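Long-range contacts in putative antidote protein of plasmid maintenance system (Nostoc punctiforme, PDB 3CEC), which probably acts as the antitoxin of a plasmid-maintenance (toxin-antitoxin) system and, through a helix-turn-helix domain, probably binds DNA as a transcriptional regulator: residues P16-V22 against L80-V84; F37-V43 against R65-L70. All coordinates share one frame. Where two conformers were deposited one is given. Residue numbers count along the deposited sequence, not the author numbering.

The modelled chain begins two residues before contact 1: P16-V22, an extended lead-in followed by the first turn of helix 19-30, lies against L80-V84 of the long helix 74-101 and closes a loop of 57 residues. Contact 2 is nested inside that loop. There the end of helix 34-41 and the turn after it, F37-V43, meet R65-L70 of helix 60-70, enclosing 21 residues that include helix 45-52. The centres of contact 1 and contact 2 are about 17 Å apart; the nearest atoms of contact 1 and contact 2 are about 6 Å apart, without touching. Contact 1 fastens the start of the helical bundle to its last helix, while contact 2 joins the helix-turn-helix unit to helix 60-70.

Contact 1: residues P16-V22 against L80-V84; sequences PIHPGEV and LQQKV
This apolar, partly buried contact packs the extended residues before helix 19-30, and its first turn, on one face of the long helix 74-101. P16-H18 is extended, H18 (phi/psi -70/145) is the N-cap, and P19 starts helix 19-30; L80-V84 is helical throughout. CA of P16 lies 5.7 Å from CA of V84, and CA of P19 is equally far from CA of L80. L80 (mt) is the residue most covered: its CB is 3.9 Å from P19 CG and its CD1 4.0 Å from V22 CG2. V84 (t) places CG2 4.1 Å from P16 CB and 4.0 Å from P19 CD. No direct hydrogen bond joins the segments, but one water donates to I17 O (2.5 Å) and L80 O (2.8 Å). E21 OE1, at N3, accepts from H18 N (2.9 Å), as in one half of a capping box. Q81 OE1, 3.5 Å from P19 CG, accepts from I58 N, bringing the loop before helix 60-70 alongside; within helix 74-101, W87 touches P16 and W77 touches V22.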
loop_
_atom_site.group_PDB
_atom_site.type_symbol
_atom_site.label_atom_id
_atom_site.label_comp_id
_atom_site.label_asym_id
_atom_site.label_seq_id
_atom_site.Cartn_x
_atom_site.Cartn_y
_atom_site.Cartn_z
ATOM N N PRO A 16 -0.108 -7.879 -7.506
ATOM C CA PRO A 16 0.966 -7.150 -6.860
ATOM C C PRO A 16 0.868 -7.252 -5.354
ATOM O O PRO A 16 -0.219 -7.480 -4.789
ATOM C CB PRO A 16 0.740 -5.711 -7.336
ATOM C CG PRO A 16 -0.757 -5.624 -7.565
ATOM C CD PRO A 16 -1.073 -6.975 -8.166
ATOM N N ILE A 17 2.027 -7.110 -4.712
ATOM C CA ILE A 17 2.081 -7.026 -3.236
ATOM C C ILE A 17 1.761 -5.593 -2.838
ATOM O O ILE A 17 2.458 -4.663 -3.269
ATOM C CB ILE A 17 3.446 -7.426 -2.702
ATOM C CG1 ILE A 17 3.911 -8.780 -3.279
ATOM C CG2 ILE A 17 3.348 -7.487 -1.151
ATOM C CD1 ILE A 17 5.265 -9.288 -2.769
ATOM N N HIS A 18 0.641 -5.395 -2.103
ATOM C CA HIS A 18 0.207 -4.041 -1.601
ATOM C C HIS A 18 1.212 -3.674 -0.536
ATOM O O HIS A 18 1.704 -4.547 0.198
ATOM C CB HIS A 18 -1.240 -3.966 -0.973
ATOM C CG HIS A 18 -1.783 -2.551 -0.738
ATOM N ND1 HIS A 18 -2.593 -1.914 -1.662
ATOM C CD2 HIS A 18 -1.684 -1.683 0.318
ATOM C CE1 HIS A 18 -2.930 -0.721 -1.206
ATOM N NE2 HIS A 18 -2.401 -0.565 -0.003
ATOM N N PRO A 19 1.518 -2.385 -0.457
ATOM C CA PRO A 19 2.347 -1.870 0.652
ATOM C C PRO A 19 1.817 -2.285 2.007
ATOM O O PRO A 19 2.571 -2.576 2.938
ATOM C CB PRO A 19 2.247 -0.353 0.490
ATOM C CG PRO A 19 1.899 -0.151 -0.946
ATOM C CD PRO A 19 1.225 -1.344 -1.455
ATOM N N GLY A 20 0.511 -2.316 2.120
ATOM C CA GLY A 20 -0.147 -2.651 3.362
ATOM C C GLY A 20 0.155 -4.058 3.832
ATOM O O GLY A 20 0.222 -4.330 5.018
ATOM N N GLU A 21 0.314 -4.946 2.857
ATOM C CA GLU A 21 0.610 -6.338 3.166
ATOM C C GLU A 21 2.022 -6.457 3.720
ATOM O O GLU A 21 2.285 -7.254 4.672
ATOM C CB GLU A 21 0.445 -7.238 1.938
ATOM C CG GLU A 21 -1.000 -7.301 1.467
ATOM C CD GLU A 21 -1.183 -8.109 0.174
ATOM O OE1 GLU A 21 -0.665 -7.720 -0.902
ATOM O OE2 GLU A 21 -1.876 -9.135 0.257
ATOM N N VAL A 22 2.898 -5.630 3.185
ATOM C CA VAL A 22 4.292 -5.636 3.646
ATOM C C VAL A 22 4.357 -5.077 5.050
ATOM O O VAL A 22 5.023 -5.645 5.952
ATOM C CB VAL A 22 5.235 -4.855 2.731
ATOM C CG1 VAL A 22 6.687 -4.885 3.271
ATOM C CG2 VAL A 22 5.155 -5.478 1.277
ATOM N N LEU A 80 6.330 0.150 -4.532
ATOM C CA LEU A 80 5.246 -0.798 -4.172
ATOM C C LEU A 80 3.874 -0.253 -4.588
ATOM O O LEU A 80 3.109 -0.907 -5.275
ATOM C CB LEU A 80 5.239 -1.224 -2.699
ATOM C CG LEU A 80 6.354 -2.112 -2.277
ATOM C CD1 LEU A 80 6.314 -2.238 -0.761
ATOM C CD2 LEU A 80 6.255 -3.517 -2.962
ATOM N N GLN A 81 3.618 0.983 -4.240
ATOM C CA GLN A 81 2.340 1.595 -4.491
ATOM C C GLN A 81 2.162 1.790 -6.010
ATOM O O GLN A 81 1.074 1.571 -6.508
ATOM C CB GLN A 81 2.202 2.947 -3.771
ATOM C CG GLN A 81 0.826 3.528 -3.960
ATOM C CD GLN A 81 -0.226 2.704 -3.272
ATOM O OE1 GLN A 81 -0.170 2.462 -2.059
ATOM N NE2 GLN A 81 -1.208 2.231 -4.046
ATOM N N GLN A 82 3.197 2.245 -6.722
ATOM C CA GLN A 82 3.069 2.485 -8.160
ATOM C C GLN A 82 2.711 1.205 -8.867
ATOM O O GLN A 82 1.873 1.199 -9.778
ATOM C CB GLN A 82 4.357 3.050 -8.722
ATOM C CG GLN A 82 4.305 3.394 -10.222
ATOM N N LYS A 83 3.308 0.114 -8.426
ATOM C CA LYS A 83 3.046 -1.213 -9.077
ATOM C C LYS A 83 1.619 -1.638 -8.889
ATOM O O LYS A 83 0.971 -2.170 -9.813
ATOM C CB LYS A 83 3.994 -2.295 -8.556
ATOM C CG LYS A 83 5.330 -2.173 -9.200
ATOM C CD LYS A 83 6.304 -3.156 -8.621
ATOM C CE LYS A 83 7.552 -3.242 -9.454
ATOM N NZ LYS A 83 7.195 -3.545 -10.869
ATOM N N VAL A 84 1.100 -1.390 -7.706
ATOM C CA VAL A 84 -0.313 -1.622 -7.411
ATOM C C VAL A 84 -1.224 -0.767 -8.287
ATOM O O VAL A 84 -2.227 -1.255 -8.855
ATOM C CB VAL A 84 -0.656 -1.355 -5.913
ATOM C CG1 VAL A 84 -2.186 -1.372 -5.682
ATOM C CG2 VAL A 84 0.018 -2.416 -5.084
HETATM O O HOH W 1 3.442 -3.727 -5.426
#

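Contact 2: residues F37-V43 against R65-L70; sequences FAEILGV and RLGKAL
R65, with 82 Å² covered, and L41, with 76 Å², carry this contact, and F37 adds 48 Å². Helix 37-41 and helix 65-70 cross almost at right angles, at 100° with axes 10.3 Å apart, and come nearest at L41 and R65, whose CA atoms are 5.6 Å apart. R65 (chi1 m, chi2 and chi3 t) reaches across to the C-terminal end of helix 34-41, where its NH1 donates to L41 O (3.0 Å, 164°). This carbonyl lies near the guanidinium plane, whereas G42 O sits over one face. The aliphatic part of R65 is covered too, its CD 3.5 Å from V43 CG1, and its NE forms a salt bridge with D61 one turn earlier. G42 ends the helix with positive phi (79/38), which favours glycine, in a Schellman motif, V43 N to A38 O 3.1 Å and a weak G42 N to E39 O 3.4 Å. This turn leads to helix 45-52, so that helices 34-41 and 45-52 form the helix-turn-helix, whose second helix is, in this motif, usually the one that reads DNA. L41 (mt) points CD2 at A69 CB (3.6 Å) and at R65 CB (4.0 Å), while its CD1 meets L66 CD2 at 4.0 Å. I40 CG2 adds a contact of 3.9 Å with A69 CB. F37 (chi1 t) brings CZ to 3.6 Å from L66 CD2 and CE1 to 4.1 Å from L70 CD2. Its ring also touches I23 and L27 of helix 19-30, while L66 and L70 both pack on W77 of helix 74-101.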
loop_
_atom_site.group_PDB
_atom_site.type_symbol
_atom_site.label_atom_id
_atom_site.label_comp_id
_atom_site.label_asym_id
_atom_site.label_seq_id
_atom_site.Cartn_x
_atom_site.Cartn_y
_atom_site.Cartn_z
ATOM N N PHE A 37 2.716 1.445 15.800
ATOM C CA PHE A 37 3.492 1.821 14.612
ATOM C C PHE A 37 3.064 3.211 14.161
ATOM O O PHE A 37 3.900 4.040 13.747
ATOM C CB PHE A 37 3.249 0.827 13.489
ATOM C CG PHE A 37 4.194 0.980 12.330
ATOM C CD1 PHE A 37 5.560 0.969 12.528
ATOM C CD2 PHE A 37 3.706 0.954 11.028
ATOM C CE1 PHE A 37 6.421 1.096 11.447
ATOM C CE2 PHE A 37 4.576 1.036 9.964
ATOM C CZ PHE A 37 5.889 1.095 10.151
ATOM N N ALA A 38 1.764 3.480 14.293
ATOM C CA ALA A 38 1.240 4.832 13.917
ATOM C C ALA A 38 1.881 5.906 14.789
ATOM O O ALA A 38 2.262 6.988 14.326
ATOM C CB ALA A 38 -0.315 4.885 14.027
ATOM N N GLU A 39 2.104 5.551 16.041
ATOM C CA GLU A 39 2.714 6.475 16.990
ATOM C C GLU A 39 4.148 6.798 16.539
ATOM O O GLU A 39 4.613 7.950 16.556
ATOM C CB GLU A 39 2.686 5.880 18.364
ATOM C CG GLU A 39 3.230 6.753 19.417
ATOM C CD GLU A 39 2.785 6.270 20.782
ATOM O OE1 GLU A 39 3.167 5.134 21.150
ATOM O OE2 GLU A 39 2.048 7.018 21.467
ATOM N N ILE A 40 4.866 5.771 16.126
ATOM C CA ILE A 40 6.238 5.934 15.629
ATOM C C ILE A 40 6.271 6.839 14.419
ATOM O O ILE A 40 7.127 7.748 14.318
ATOM C CB ILE A 40 6.851 4.557 15.327
ATOM C CG1 ILE A 40 7.146 3.877 16.657
ATOM C CG2 ILE A 40 8.130 4.663 14.541
ATOM C CD1 ILE A 40 7.359 2.343 16.488
ATOM N N LEU A 41 5.355 6.596 13.492
ATOM C CA LEU A 41 5.369 7.335 12.224
ATOM C C LEU A 41 4.837 8.730 12.353
ATOM O O LEU A 41 5.131 9.549 11.488
ATOM C CB LEU A 41 4.503 6.627 11.183
ATOM C CG LEU A 41 4.972 5.236 10.787
ATOM C CD1 LEU A 41 3.922 4.670 9.814
ATOM C CD2 LEU A 41 6.340 5.226 10.146
ATOM N N GLY A 42 4.012 8.997 13.366
ATOM C CA GLY A 42 3.361 10.297 13.555
ATOM C C GLY A 42 2.168 10.458 12.633
ATOM O O GLY A 42 1.929 11.531 12.090
ATOM N N VAL A 43 1.434 9.356 12.443
ATOM C CA VAL A 43 0.125 9.411 11.764
ATOM C C VAL A 43 -0.888 8.675 12.645
ATOM O O VAL A 43 -0.524 8.081 13.634
ATOM C CB VAL A 43 0.129 8.772 10.375
ATOM C CG1 VAL A 43 1.156 9.538 9.469
ATOM C CG2 VAL A 43 0.372 7.276 10.379
ATOM N N ARG A 65 7.835 8.822 5.929
ATOM C CA ARG A 65 7.802 8.383 7.322
ATOM C C ARG A 65 8.243 6.913 7.476
ATOM O O ARG A 65 9.024 6.595 8.350
ATOM C CB ARG A 65 6.415 8.589 7.910
ATOM C CG ARG A 65 5.938 10.055 7.976
ATOM C CD ARG A 65 4.453 10.148 8.421
ATOM N NE ARG A 65 3.944 11.500 8.203
ATOM C CZ ARG A 65 4.077 12.465 9.084
ATOM N NH1 ARG A 65 4.582 12.226 10.300
ATOM N NH2 ARG A 65 3.660 13.675 8.763
ATOM N N LEU A 66 7.752 6.082 6.567
ATOM C CA LEU A 66 8.127 4.668 6.535
ATOM C C LEU A 66 9.600 4.538 6.344
ATOM O O LEU A 66 10.280 3.781 7.069
ATOM C CB LEU A 66 7.348 3.894 5.477
ATOM C CG LEU A 66 5.843 3.672 5.808
ATOM C CD1 LEU A 66 5.073 3.298 4.501
ATOM C CD2 LEU A 66 5.659 2.624 6.880
ATOM N N GLY A 67 10.101 5.300 5.417
ATOM C CA GLY A 67 11.507 5.276 5.017
ATOM C C GLY A 67 12.374 5.615 6.231
ATOM O O GLY A 67 13.418 4.966 6.477
ATOM N N LYS A 68 11.990 6.653 6.972
ATOM C CA LYS A 68 12.792 7.097 8.142
ATOM C C LYS A 68 12.675 6.109 9.275
ATOM O O LYS A 68 13.700 5.725 9.927
ATOM C CB LYS A 68 12.391 8.480 8.579
ATOM C CG LYS A 68 12.799 9.565 7.594
ATOM C CD LYS A 68 12.655 10.904 8.257
ATOM C CE LYS A 68 12.914 12.060 7.297
ATOM N NZ LYS A 68 14.314 12.110 6.746
ATOM N N ALA A 69 11.463 5.677 9.577
ATOM C CA ALA A 69 11.231 4.792 10.728
ATOM C C ALA A 69 11.899 3.452 10.560
ATOM O O ALA A 69 12.390 2.882 11.539
ATOM C CB ALA A 69 9.741 4.621 11.031
ATOM N N LEU A 70 11.864 2.933 9.338
ATOM C CA LEU A 70 12.371 1.575 9.037
ATOM C C LEU A 70 13.790 1.568 8.533
ATOM O O LEU A 70 14.494 0.565 8.570
ATOM C CB LEU A 70 11.452 0.909 7.989
ATOM C CG LEU A 70 10.001 0.729 8.498
ATOM C CD1 LEU A 70 9.194 0.182 7.318
ATOM C CD2 LEU A 70 9.891 -0.220 9.679
#